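Local coordinates for protein tyrosinase (Aspergillus oryzae, PDB 3W6W) that probably oxidises monophenols and diphenols to ortho-quinones at a di-copper centre, and is caught here as the copper-bound proenzyme, at residues A[330-335]-A[515-520]; A[38-43]-A[180-185]; A[233-238]-A[250-255]; A[582-587]-A[604-609]. All coordinates share one frame; numbering follows the deposited sequence.

Overall arrangement
From the N terminus the four contacts follow one another in series, none nested in or crossing another. Contact 2 closes first, spanning 136 residues to bring the start of helix 41-55 against strand 178-182. Contact 3 ties off a short loop of 11 residues within the central tyrosinase region. Contact 1 makes the longest closure, 179 residues, and joins a copper-binding helix of that region to the edge strand 510-516 of the C-terminal part. Contact 4 then closes a connection of 16 residues between the paired strands 581-588 and 604-611 of the same sheet, its centre about 23 Å from that of contact 1. Contacts 2 and 4 lie on opposite sides of the chain's centre, their centres about 55 Å apart.

Contact 1 of 4, residues A[330-335]-A[515-520]; sequences AIHNNV and FNFSGS. With CU (copper (II) ion), chain D.
Phe517 lowers its ring next to the imidazole of His332, the two planes close to perpendicular at 86° in an oblique aromatic pair. The approach is made by His332 CE1, which lies 3.9 Å from Phe517 CD2. His332 binds copper through NE2 at 1.9 Å, with His336 and His376 completing the protein ligands, and Phe517 CE2 stands 3.9 Å from that copper. With CG anti to its backbone N (chi1 -174°), Phe517, at the centre of an inverse gamma turn, extends its ring toward the helix. Its ring also stacks on His336. A residue of the C-terminal region thus stands beside the metal site, an arrangement consistent with a proenzyme whose substrate pocket is plugged by its own C-terminal domain. Between helix and loop, the amide of Asn333 crosses Phe517 obliquely and brings OD1 within 3.4 Å of Phe517 CB. That OD1 also takes a weak bond from His332 ND1, whose other acceptor is Glu329 O, so the imidazole is steadied from its far nitrogen. Asn333 ND2 gives at 3.0 Å to a water that in turn donates a hydrogen bond to Phe515 O. Asparagine suits both helix positions, since one planar group both accepts and donates. In the conformer described, Asn334 OD1 receives Phe515 N at 2.9 Å (155° at the hydrogen), the donor tilted from the carbonyl plane, while its ND2 reaches Ser513 O. The amide stands in for a neighbouring strand along the sheet's outer edge, and Phe515 CD2 lies 3.5 Å from Asn333 O.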
loop_
_atom_site.group_PDB
_atom_site.type_symbol
_atom_site.label_atom_id
_atom_site.label_comp_id
_atom_site.label_asym_id
_atom_site.label_seq_id
_atom_site.Cartn_x
_atom_site.Cartn_y
_atom_site.Cartn_z
ATOM N N ALA A 330 -10.995 -1.290 -24.473
ATOM C CA ALA A 330 -11.187 -2.326 -23.460
ATOM C C ALA A 330 -9.908 -2.591 -22.662
ATOM O O ALA A 330 -9.938 -2.700 -21.431
ATOM C CB ALA A 330 -11.669 -3.588 -24.115
ATOM N N ILE A 331 -8.778 -2.698 -23.357
ATOM C CA ILE A 331 -7.498 -2.870 -22.682
ATOM C C ILE A 331 -7.252 -1.683 -21.750
ATOM O O ILE A 331 -6.922 -1.876 -20.582
ATOM C CB ILE A 331 -6.367 -3.062 -23.705
ATOM C CG1 ILE A 331 -6.554 -4.401 -24.425
ATOM C CG2 ILE A 331 -5.008 -2.975 -23.020
ATOM C CD1 ILE A 331 -5.643 -4.598 -25.637
ATOM N N HIS A 332 -7.483 -0.470 -22.255
ATOM C CA HIS A 332 -7.329 0.759 -21.476
ATOM C C HIS A 332 -8.218 0.740 -20.228
ATOM O O HIS A 332 -7.795 1.188 -19.163
ATOM C CB HIS A 332 -7.614 1.964 -22.405
ATOM C CG HIS A 332 -8.311 3.126 -21.762
ATOM N ND1 HIS A 332 -9.681 3.190 -21.627
ATOM C CD2 HIS A 332 -7.838 4.310 -21.298
ATOM C CE1 HIS A 332 -10.023 4.339 -21.064
ATOM N NE2 HIS A 332 -8.922 5.044 -20.862
ATOM N N ASN A 333 -9.427 0.189 -20.360
ATOM C CA ASN A 333 -10.382 0.148 -19.249
ATOM C C ASN A 333 -9.866 -0.754 -18.136
ATOM O O ASN A 333 -9.938 -0.403 -16.949
ATOM C CB ASN A 333 -11.754 -0.358 -19.709
ATOM C CG ASN A 333 -12.492 0.635 -20.586
ATOM O OD1 ASN A 333 -12.098 1.797 -20.703
ATOM N ND2 ASN A 333 -13.570 0.188 -21.187
ATOM N N ASN A 334 -9.372 -1.930 -18.522
ATOM C CA ASN A 334 -8.815 -2.845 -17.537
ATOM C C ASN A 334 -7.638 -2.231 -16.802
ATOM O O ASN A 334 -7.526 -2.391 -15.592
ATOM C CB ASN A 334 -8.442 -4.174 -18.180
ATOM C CG ASN A 334 -9.646 -5.058 -18.416
ATOM O OD1 ASN A 334 -10.777 -4.595 -18.441
ATOM N ND2 ASN A 334 -9.406 -6.337 -18.576
ATOM N N VAL A 335 -6.766 -1.526 -17.520
ATOM C CA VAL A 335 -5.627 -0.889 -16.876
ATOM C C VAL A 335 -6.073 0.174 -15.857
ATOM O O VAL A 335 -5.512 0.262 -14.764
ATOM C CB VAL A 335 -4.655 -0.303 -17.916
ATOM C CG1 VAL A 335 -3.548 0.503 -17.222
ATOM C CG2 VAL A 335 -4.103 -1.433 -18.803
ATOM N N PHE A 515 -13.476 -4.866 -17.388
ATOM C CA PHE A 515 -13.936 -3.786 -16.534
ATOM C C PHE A 515 -14.790 -2.771 -17.267
ATOM O O PHE A 515 -14.413 -2.252 -18.312
ATOM C CB PHE A 515 -12.756 -3.044 -15.881
ATOM C CG PHE A 515 -13.179 -2.009 -14.883
ATOM C CD1 PHE A 515 -13.827 -2.379 -13.715
ATOM C CD2 PHE A 515 -12.904 -0.666 -15.099
ATOM C CE1 PHE A 515 -14.224 -1.428 -12.782
ATOM C CE2 PHE A 515 -13.273 0.294 -14.162
ATOM C CZ PHE A 515 -13.940 -0.082 -12.998
ATOM N N ASN A 516 -15.954 -2.483 -16.699
ATOM C CA ASN A 516 -16.777 -1.409 -17.216
ATOM C C ASN A 516 -16.349 -0.082 -16.607
ATOM O O ASN A 516 -16.754 0.268 -15.495
ATOM C CB ASN A 516 -18.248 -1.668 -16.917
ATOM C CG ASN A 516 -19.122 -0.554 -17.406
ATOM O OD1 ASN A 516 -18.861 0.019 -18.460
ATOM N ND2 ASN A 516 -20.140 -0.208 -16.634
ATOM N N PHE A 517 -15.510 0.640 -17.342
ATOM C CA PHE A 517 -15.035 1.973 -16.959
ATOM C C PHE A 517 -16.175 2.911 -17.314
ATOM O O PHE A 517 -16.305 3.394 -18.433
ATOM C CB PHE A 517 -13.739 2.263 -17.739
ATOM C CG PHE A 517 -13.024 3.550 -17.358
ATOM C CD1 PHE A 517 -12.582 3.782 -16.061
ATOM C CD2 PHE A 517 -12.763 4.515 -18.326
ATOM C CE1 PHE A 517 -11.893 4.947 -15.736
ATOM C CE2 PHE A 517 -12.074 5.684 -18.006
ATOM C CZ PHE A 517 -11.642 5.892 -16.699
ATOM N N SER A 518 -17.059 3.099 -16.348
ATOM C CA SER A 518 -18.396 3.570 -16.654
ATOM C C SER A 518 -18.476 5.057 -16.479
ATOM O O SER A 518 -17.755 5.631 -15.680
ATOM C CB SER A 518 -19.395 2.898 -15.727
ATOM O OG SER A 518 -19.105 3.256 -14.387
ATOM N N GLY A 519 -19.372 5.678 -17.230
ATOM C CA GLY A 519 -19.570 7.108 -17.144
ATOM C C GLY A 519 -20.949 7.418 -17.670
ATOM O O GLY A 519 -21.795 6.529 -17.778
ATOM N N SER A 520 -21.170 8.678 -18.014
ATOM C CA SER A 520 -22.455 9.096 -18.542
ATOM C C SER A 520 -22.638 8.583 -19.967
ATOM O O SER A 520 -21.748 7.936 -20.530
ATOM C CB SER A 520 -22.548 10.615 -18.541
ATOM O OG SER A 520 -22.013 11.122 -19.747
HETATM CU CU CU D . -8.660 6.624 -19.754
HETATM O O HOH W 1 -14.084 -2.773 -20.947
HETATM O O HOH W 2 -9.761 8.037 -19.103
HETATM O O HOH W 3 -10.415 7.409 -20.892
#

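Contact 2 of 4, residues A[38-43]-A[180-185]; sequences SNRIQL and KVLVPG
Arg40 stretches an extended chain, straight from CG to NE, across to strand 178-182, where its guanidinium grips a single backbone oxygen side-on. Arg40 NE and NH2 both hydrogen-bond to Lys180 O, at 2.9 and 3.1 Å, from the same face of that carbonyl, which sits at the edge of the guanidinium in its plane. Two donors on one acceptor hold the flat group against rotation, and arginine suits the place because it is long enough to span the gap. A chi1 of -148°, some way off the usual anti value, and a left-handed backbone go with the sharp turn just before helix 41-55. Arg40 occupies the N-cap position, yet its side chain is spent on the strand. Asn39 OD1 takes up Ile41 N at 2.9 Å instead, in an Asx turn. Branched and apolar, Leu182 can meet Ile41 and Trp138 together: with CG beside its backbone N (chi1 -58°), CD1 passes within 3.2 Å of Asn39 O and 3.7 Å of Ile41 CG1, while its CG faces Arg40 CB at 4.1 Å. Thr44 OG1 adds a tie, bonded to both Leu182 N and Arg40 O. Around this joint, Leu182 and Ile41 rest on Trp138 of helix 132-144, Leu43 on Tyr30 of helix 26-34, and Val181 pairs by its backbone with Leu191 in the two-stranded sheet, whose Lys180 also packs on Leu205 of the second subunit.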
loop_
_atom_site.group_PDB
_atom_site.type_symbol
_atom_site.label_atom_id
_atom_site.label_comp_id
_atom_site.label_asym_id
_atom_site.label_seq_id
_atom_site.Cartn_x
_atom_site.Cartn_y
_atom_site.Cartn_z
ATOM N N SER A 38 24.719 10.692 -17.484
ATOM C CA SER A 38 23.607 11.622 -17.715
ATOM C C SER A 38 23.776 12.898 -16.909
ATOM O O SER A 38 24.412 12.909 -15.858
ATOM C CB SER A 38 22.247 10.992 -17.395
ATOM O OG SER A 38 21.162 11.864 -17.715
ATOM N N ASN A 39 23.201 13.978 -17.424
ATOM C CA ASN A 39 23.195 15.247 -16.715
ATOM C C ASN A 39 21.977 15.427 -15.774
ATOM O O ASN A 39 21.958 16.357 -14.979
ATOM C CB ASN A 39 23.343 16.423 -17.695
ATOM C CG ASN A 39 22.224 16.478 -18.733
ATOM O OD1 ASN A 39 21.086 16.075 -18.482
ATOM N ND2 ASN A 39 22.548 17.000 -19.912
ATOM N N ARG A 40 20.965 14.559 -15.878
ATOM C CA ARG A 40 19.778 14.634 -15.016
ATOM C C ARG A 40 18.938 15.906 -15.221
ATOM O O ARG A 40 18.075 16.224 -14.403
ATOM C CB ARG A 40 20.151 14.478 -13.528
ATOM C CG ARG A 40 19.083 13.800 -12.668
ATOM C CD ARG A 40 19.517 13.769 -11.212
ATOM N NE ARG A 40 18.577 13.053 -10.354
ATOM C CZ ARG A 40 18.764 11.802 -9.922
ATOM N NH1 ARG A 40 19.837 11.111 -10.281
ATOM N NH2 ARG A 40 17.856 11.243 -9.132
ATOM N N ILE A 41 19.173 16.615 -16.319
ATOM C CA ILE A 41 18.481 17.885 -16.522
ATOM C C ILE A 41 16.999 17.702 -16.877
ATOM O O ILE A 41 16.149 18.369 -16.301
ATOM C CB ILE A 41 19.212 18.785 -17.533
ATOM C CG1 ILE A 41 20.552 19.249 -16.940
ATOM C CG2 ILE A 41 18.337 19.986 -17.893
ATOM C CD1 ILE A 41 21.424 20.017 -17.905
ATOM N N GLN A 42 16.679 16.780 -17.781
ATOM C CA GLN A 42 15.280 16.532 -18.136
ATOM C C GLN A 42 14.463 16.068 -16.930
ATOM O O GLN A 42 13.321 16.485 -16.748
ATOM C CB GLN A 42 15.180 15.515 -19.276
ATOM C CG GLN A 42 15.745 16.015 -20.602
ATOM C CD GLN A 42 15.533 15.021 -21.728
ATOM O OE1 GLN A 42 14.645 14.173 -21.659
ATOM N NE2 GLN A 42 16.359 15.111 -22.765
ATOM N N LEU A 43 15.046 15.207 -16.096
ATOM C CA LEU A 43 14.302 14.736 -14.930
ATOM C C LEU A 43 14.009 15.921 -14.011
ATOM O O LEU A 43 12.889 16.072 -13.516
ATOM C CB LEU A 43 15.069 13.640 -14.186
ATOM C CG LEU A 43 14.494 13.175 -12.837
ATOM C CD1 LEU A 43 13.085 12.548 -12.979
ATOM C CD2 LEU A 43 15.451 12.190 -12.173
ATOM N N LYS A 180 15.203 12.848 -6.264
ATOM C CA LYS A 180 16.318 13.787 -6.240
ATOM C C LYS A 180 16.423 14.533 -7.557
ATOM O O LYS A 180 16.369 13.943 -8.630
ATOM C CB LYS A 180 17.626 13.041 -5.963
ATOM C CG LYS A 180 17.819 12.621 -4.511
ATOM C CD LYS A 180 19.041 11.738 -4.377
ATOM C CE LYS A 180 19.234 11.248 -2.941
ATOM N NZ LYS A 180 19.940 12.210 -2.069
ATOM N N VAL A 181 16.579 15.844 -7.454
ATOM C CA VAL A 181 16.714 16.704 -8.622
ATOM C C VAL A 181 17.941 17.593 -8.457
ATOM O O VAL A 181 18.451 17.771 -7.344
ATOM C CB VAL A 181 15.455 17.583 -8.835
ATOM C CG1 VAL A 181 14.219 16.713 -9.039
ATOM C CG2 VAL A 181 15.273 18.558 -7.688
ATOM N N LEU A 182 18.428 18.126 -9.570
ATOM C CA LEU A 182 19.555 19.053 -9.549
ATOM C C LEU A 182 19.200 20.368 -8.867
ATOM O O LEU A 182 18.030 20.785 -8.858
ATOM C CB LEU A 182 20.013 19.367 -10.972
ATOM C CG LEU A 182 20.450 18.192 -11.845
ATOM C CD1 LEU A 182 20.671 18.685 -13.274
ATOM C CD2 LEU A 182 21.718 17.546 -11.275
ATOM N N VAL A 183 20.216 20.994 -8.290
ATOM C CA VAL A 183 20.165 22.389 -7.884
ATOM C C VAL A 183 20.923 23.157 -8.962
ATOM O O VAL A 183 22.136 23.021 -9.089
ATOM C CB VAL A 183 20.865 22.592 -6.538
ATOM C CG1 VAL A 183 20.987 24.083 -6.219
ATOM C CG2 VAL A 183 20.126 21.843 -5.445
ATOM N N PRO A 184 20.205 23.959 -9.763
ATOM C CA PRO A 184 20.768 24.562 -10.979
ATOM C C PRO A 184 22.134 25.236 -10.829
ATOM O O PRO A 184 23.038 24.934 -11.612
ATOM C CB PRO A 184 19.694 25.571 -11.379
ATOM C CG PRO A 184 18.430 24.902 -10.945
ATOM C CD PRO A 184 18.768 24.251 -9.629
ATOM N N GLY A 185 22.297 26.103 -9.834
ATOM C CA GLY A 185 23.539 26.849 -9.686
ATOM C C GLY A 185 24.676 26.133 -8.969
ATOM O O GLY A 185 25.663 26.766 -8.575
#

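Contact 3 of 4, residues A[233-238]-A[250-255]; sequences KCQSTT and VWADGG
Ala252 O takes two backbone donors at once: Gln235 N at 2.7 Å, on a lone pair in the carbonyl plane, and Ser236 N at 2.9 Å, nearly in line with the C=O bond. The second strong tie runs from Thr238 OG1 to Gly255 O, 2.7 Å long and again on a lone pair; OG1 is anti to the threonine's backbone N (chi1 -178°), which swings it to the opposing loop. A bridging water donates hydrogen bonds to Ser236 O and Trp251 O and accepts one from Gly254 N. Asp253 shapes its own loop: OD1 receives Gly255 N at 3.0 Å in an Asx turn, and OD2 makes a salt bridge with Arg199. Glycine suits position 255, whose positive phi is awkward for other residues. Ser236 CB packs on the carboxylate of Asp253, 3.7 Å from its CG. Farther out, the aliphatic part of the Lys233 chain runs alongside Trp251, its CD 3.8 Å from CZ3 at the edge of the indole, whose NE1 bonds to Leu243 O. Backbone atoms carry most of the bonding across the contact; the Gln235 amide bonds to Met202 O (NE2) and to Ser192 OG of the second subunit (OE1), so the closed loop also touches the subunit interface.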
loop_
_atom_site.group_PDB
_atom_site.type_symbol
_atom_site.label_atom_id
_atom_site.label_comp_id
_atom_site.label_asym_id
_atom_site.label_seq_id
_atom_site.Cartn_x
_atom_site.Cartn_y
_atom_site.Cartn_z
ATOM N N LYS A 233 -13.800 13.062 0.239
ATOM C CA LYS A 233 -13.106 12.991 1.514
ATOM C C LYS A 233 -11.613 12.739 1.336
ATOM O O LYS A 233 -10.901 12.465 2.305
ATOM C CB LYS A 233 -13.759 11.937 2.410
ATOM C CG LYS A 233 -15.252 12.207 2.656
ATOM C CD LYS A 233 -15.946 11.051 3.368
ATOM C CE LYS A 233 -17.444 11.277 3.471
ATOM N NZ LYS A 233 -17.718 12.669 3.846
ATOM N N CYS A 234 -11.139 12.848 0.098
ATOM C CA CYS A 234 -9.713 12.704 -0.208
ATOM C C CYS A 234 -9.083 14.054 -0.415
ATOM O O CYS A 234 -9.643 14.900 -1.099
ATOM C CB CYS A 234 -9.522 11.942 -1.506
ATOM S SG CYS A 234 -10.143 10.249 -1.496
ATOM N N GLN A 235 -7.902 14.232 0.153
ATOM C CA GLN A 235 -7.066 15.378 -0.116
ATOM C C GLN A 235 -6.051 14.989 -1.202
ATOM O O GLN A 235 -5.684 15.810 -2.049
ATOM C CB GLN A 235 -6.403 15.794 1.200
ATOM C CG GLN A 235 -5.240 16.695 1.114
ATOM C CD GLN A 235 -4.673 17.043 2.501
ATOM O OE1 GLN A 235 -4.951 16.375 3.520
ATOM N NE2 GLN A 235 -3.875 18.084 2.539
ATOM N N SER A 236 -5.620 13.723 -1.180
ATOM C CA SER A 236 -4.687 13.176 -2.159
ATOM C C SER A 236 -5.352 12.116 -3.032
ATOM O O SER A 236 -6.258 11.393 -2.587
ATOM C CB SER A 236 -3.489 12.524 -1.433
ATOM O OG SER A 236 -2.555 11.944 -2.349
ATOM N N THR A 237 -4.871 11.995 -4.268
ATOM C CA THR A 237 -5.244 10.871 -5.111
ATOM C C THR A 237 -4.678 9.597 -4.448
ATOM O O THR A 237 -3.689 9.653 -3.705
ATOM C CB THR A 237 -4.710 11.040 -6.545
ATOM O OG1 THR A 237 -3.290 11.218 -6.514
ATOM C CG2 THR A 237 -5.348 12.255 -7.228
ATOM N N THR A 238 -5.302 8.451 -4.704
ATOM C CA THR A 238 -4.892 7.208 -4.051
ATOM C C THR A 238 -5.081 6.036 -5.002
ATOM O O THR A 238 -5.903 6.102 -5.916
ATOM C CB THR A 238 -5.701 6.982 -2.748
ATOM O OG1 THR A 238 -5.264 5.789 -2.099
ATOM C CG2 THR A 238 -7.207 6.836 -3.035
ATOM N N VAL A 250 -8.500 8.381 7.413
ATOM C CA VAL A 250 -7.530 7.591 6.659
ATOM C C VAL A 250 -7.677 7.906 5.171
ATOM O O VAL A 250 -6.705 7.872 4.427
ATOM C CB VAL A 250 -7.749 6.074 6.926
ATOM C CG1 VAL A 250 -6.828 5.209 6.069
ATOM C CG2 VAL A 250 -7.532 5.770 8.399
ATOM N N TRP A 251 -8.896 8.234 4.740
ATOM C CA TRP A 251 -9.162 8.486 3.327
ATOM C C TRP A 251 -8.588 9.813 2.832
ATOM O O TRP A 251 -8.493 10.015 1.620
ATOM C CB TRP A 251 -10.660 8.453 3.032
ATOM C CG TRP A 251 -11.340 7.180 3.407
ATOM C CD1 TRP A 251 -10.780 5.933 3.517
ATOM C CD2 TRP A 251 -12.711 7.036 3.745
ATOM N NE1 TRP A 251 -11.735 5.022 3.892
ATOM C CE2 TRP A 251 -12.934 5.674 4.044
ATOM C CE3 TRP A 251 -13.782 7.929 3.816
ATOM C CZ2 TRP A 251 -14.178 5.194 4.418
ATOM C CZ3 TRP A 251 -15.019 7.448 4.186
ATOM C CH2 TRP A 251 -15.213 6.092 4.469
ATOM N N ALA A 252 -8.206 10.712 3.745
ATOM C CA ALA A 252 -7.611 11.980 3.315
ATOM C C ALA A 252 -6.428 11.728 2.383
ATOM O O ALA A 252 -6.283 12.373 1.340
ATOM C CB ALA A 252 -7.209 12.841 4.511
ATOM N N ASP A 253 -5.592 10.762 2.757
ATOM C CA ASP A 253 -4.541 10.253 1.876
ATOM C C ASP A 253 -4.448 8.740 2.105
ATOM O O ASP A 253 -3.848 8.276 3.083
ATOM C CB ASP A 253 -3.216 10.991 2.129
ATOM C CG ASP A 253 -2.056 10.455 1.274
ATOM O OD1 ASP A 253 -2.266 9.529 0.459
ATOM O OD2 ASP A 253 -0.916 10.965 1.429
ATOM N N GLY A 254 -5.098 7.982 1.222
ATOM C CA GLY A 254 -5.143 6.528 1.309
ATOM C C GLY A 254 -3.862 5.848 0.850
ATOM O O GLY A 254 -3.770 4.621 0.944
ATOM N N GLY A 255 -2.886 6.608 0.363
ATOM C CA GLY A 255 -1.614 6.018 -0.031
ATOM C C GLY A 255 -1.577 5.519 -1.466
ATOM O O GLY A 255 -2.575 5.517 -2.170
HETATM O O HOH W 4 -6.793 9.417 -0.619
#

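Contact 4 of 4, residues A[582-587]-A[604-609]; sequences VALHKT and RRVADG
A classic beta bulge marks the antiparallel pairing of strands 581-588 and 604-611: Val606 and Ala607 both face Leu584. Val606 N meets Leu584 O at 2.8 Å, almost perfectly straight at 179°, whereas Ala607 N reaches the same oxygen by a weak bond of 3.4 Å. In return Leu584 N gives to Ala607 O at 2.9 Å. Past the bulge the register is one residue on, with Lys586 and Arg604 exchanging backbone bonds both ways. Gly609, lacking a side chain, fits close against Val582. The pair sits inside a mixed sheet in the C-terminal part, flanked by strands 470-479 and 563-568. Leu584, Ala607, Lys586 and Arg604 share one face, Ala583, His585, Arg605 and Asp608 the other. Val606, the extra residue of the bulge, reaches Leu584 CG with its CG2 at 3.8 Å; Leu584 CB and Ala607 CB also meet, and both side chains pack on Pro563. Beyond them the extended Lys586 runs beside Arg604, NZ 4.0 Å from NH2; these like charges lean on weak, long ion pairs with Glu470 and Glu588. Arg605, bent at chi3 (-54°), folds its guanidinium over Ala583, NH1 being 3.4 Å from Ala583 CB. CE1 of His585 lies over a guanidinium face too, the two planes steeply inclined, and the ring's NE2 is bonded to Ser475. Asp608 OD1 meets Arg605 NH1 at 2.9 Å in a salt bridge within the guanidinium plane, and a water links that carboxylate to Val582 O.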
loop_
_atom_site.group_PDB
_atom_site.type_symbol
_atom_site.label_atom_id
_atom_site.label_comp_id
_atom_site.label_asym_id
_atom_site.label_seq_id
_atom_site.Cartn_x
_atom_site.Cartn_y
_atom_site.Cartn_z
ATOM N N VAL A 582 -21.506 -13.991 -23.149
ATOM C CA VAL A 582 -20.171 -14.568 -23.113
ATOM C C VAL A 582 -20.155 -15.848 -23.946
ATOM O O VAL A 582 -21.065 -16.671 -23.853
ATOM C CB VAL A 582 -19.739 -14.902 -21.660
ATOM C CG1 VAL A 582 -18.370 -15.577 -21.637
ATOM C CG2 VAL A 582 -19.717 -13.641 -20.803
ATOM N N ALA A 583 -19.139 -16.014 -24.780
ATOM C CA ALA A 583 -18.969 -17.266 -25.503
ATOM C C ALA A 583 -17.499 -17.620 -25.668
ATOM O O ALA A 583 -16.632 -16.746 -25.693
ATOM C CB ALA A 583 -19.661 -17.206 -26.855
ATOM N N LEU A 584 -17.232 -18.914 -25.767
ATOM C CA LEU A 584 -15.898 -19.427 -26.021
ATOM C C LEU A 584 -15.809 -19.833 -27.487
ATOM O O LEU A 584 -16.707 -20.497 -28.013
ATOM C CB LEU A 584 -15.637 -20.628 -25.112
ATOM C CG LEU A 584 -14.272 -21.323 -25.148
ATOM C CD1 LEU A 584 -13.183 -20.354 -24.694
ATOM C CD2 LEU A 584 -14.295 -22.562 -24.269
ATOM N N HIS A 585 -14.726 -19.440 -28.139
ATOM C CA HIS A 585 -14.511 -19.729 -29.546
ATOM C C HIS A 585 -13.156 -20.376 -29.746
ATOM O O HIS A 585 -12.209 -20.079 -29.016
ATOM C CB HIS A 585 -14.589 -18.445 -30.364
ATOM C CG HIS A 585 -15.777 -17.602 -30.030
ATOM N ND1 HIS A 585 -16.944 -17.635 -30.765
ATOM C CD2 HIS A 585 -15.987 -16.721 -29.025
ATOM C CE1 HIS A 585 -17.818 -16.804 -30.229
ATOM N NE2 HIS A 585 -17.265 -16.241 -29.170
ATOM N N LYS A 586 -13.069 -21.249 -30.741
ATOM C CA LYS A 586 -11.862 -22.014 -30.990
ATOM C C LYS A 586 -11.461 -21.887 -32.451
ATOM O O LYS A 586 -12.321 -21.823 -33.331
ATOM C CB LYS A 586 -12.114 -23.488 -30.657
ATOM C CG LYS A 586 -10.941 -24.409 -30.950
ATOM C CD LYS A 586 -11.304 -25.863 -30.695
ATOM C CE LYS A 586 -10.093 -26.761 -30.843
ATOM N NZ LYS A 586 -10.418 -28.187 -30.535
ATOM N N THR A 587 -10.161 -21.844 -32.711
ATOM C CA THR A 587 -9.659 -22.014 -34.067
ATOM C C THR A 587 -8.519 -23.023 -34.063
ATOM O O THR A 587 -7.896 -23.273 -33.032
ATOM C CB THR A 587 -9.152 -20.699 -34.676
ATOM O OG1 THR A 587 -8.823 -20.912 -36.054
ATOM C CG2 THR A 587 -7.914 -20.217 -33.941
ATOM N N ARG A 604 -14.650 -20.735 -34.357
ATOM C CA ARG A 604 -15.995 -21.281 -34.251
ATOM C C ARG A 604 -16.438 -21.301 -32.790
ATOM O O ARG A 604 -15.641 -21.581 -31.894
ATOM C CB ARG A 604 -16.062 -22.683 -34.862
ATOM C CG ARG A 604 -15.302 -23.751 -34.090
ATOM C CD ARG A 604 -15.366 -25.092 -34.804
ATOM N NE ARG A 604 -15.017 -26.217 -33.937
ATOM C CZ ARG A 604 -13.782 -26.679 -33.759
ATOM N NH1 ARG A 604 -12.756 -26.106 -34.376
ATOM N NH2 ARG A 604 -13.570 -27.715 -32.957
ATOM N N ARG A 605 -17.709 -20.996 -32.548
ATOM C CA ARG A 605 -18.238 -21.023 -31.189
ATOM C C ARG A 605 -18.307 -22.459 -30.671
ATOM O O ARG A 605 -18.817 -23.347 -31.359
ATOM C CB ARG A 605 -19.616 -20.362 -31.135
ATOM C CG ARG A 605 -20.190 -20.230 -29.733
ATOM C CD ARG A 605 -21.582 -19.627 -29.777
ATOM N NE ARG A 605 -21.583 -18.362 -30.506
ATOM C CZ ARG A 605 -21.991 -17.204 -30.001
ATOM N NH1 ARG A 605 -22.433 -17.141 -28.752
ATOM N NH2 ARG A 605 -21.954 -16.104 -30.745
ATOM N N VAL A 606 -17.785 -22.687 -29.469
ATOM C CA VAL A 606 -17.772 -24.027 -28.881
ATOM C C VAL A 606 -18.506 -24.114 -27.538
ATOM O O VAL A 606 -18.834 -25.210 -27.076
ATOM C CB VAL A 606 -16.341 -24.585 -28.719
ATOM C CG1 VAL A 606 -15.689 -24.798 -30.079
ATOM C CG2 VAL A 606 -15.503 -23.660 -27.856
ATOM N N ALA A 607 -18.764 -22.971 -26.912
ATOM C CA ALA A 607 -19.568 -22.957 -25.692
ATOM C C ALA A 607 -20.191 -21.593 -25.448
ATOM O O ALA A 607 -19.588 -20.566 -25.746
ATOM C CB ALA A 607 -18.736 -23.375 -24.481
ATOM N N ASP A 608 -21.392 -21.596 -24.884
ATOM C CA ASP A 608 -22.044 -20.368 -24.463
ATOM C C ASP A 608 -21.917 -20.215 -22.962
ATOM O O ASP A 608 -21.959 -21.197 -22.221
ATOM C CB ASP A 608 -23.512 -20.360 -24.881
ATOM C CG ASP A 608 -23.681 -20.196 -26.371
ATOM O OD1 ASP A 608 -23.316 -19.117 -26.891
ATOM O OD2 ASP A 608 -24.162 -21.143 -27.018
ATOM N N GLY A 609 -21.753 -18.977 -22.518
ATOM C CA GLY A 609 -21.562 -18.700 -21.113
ATOM C C GLY A 609 -22.855 -18.714 -20.331
ATOM O O GLY A 609 -23.938 -18.541 -20.891
HETATM O O HOH W 5 -23.643 -15.457 -21.937
HETATM O O HOH W 6 -23.429 -16.716 -25.318
#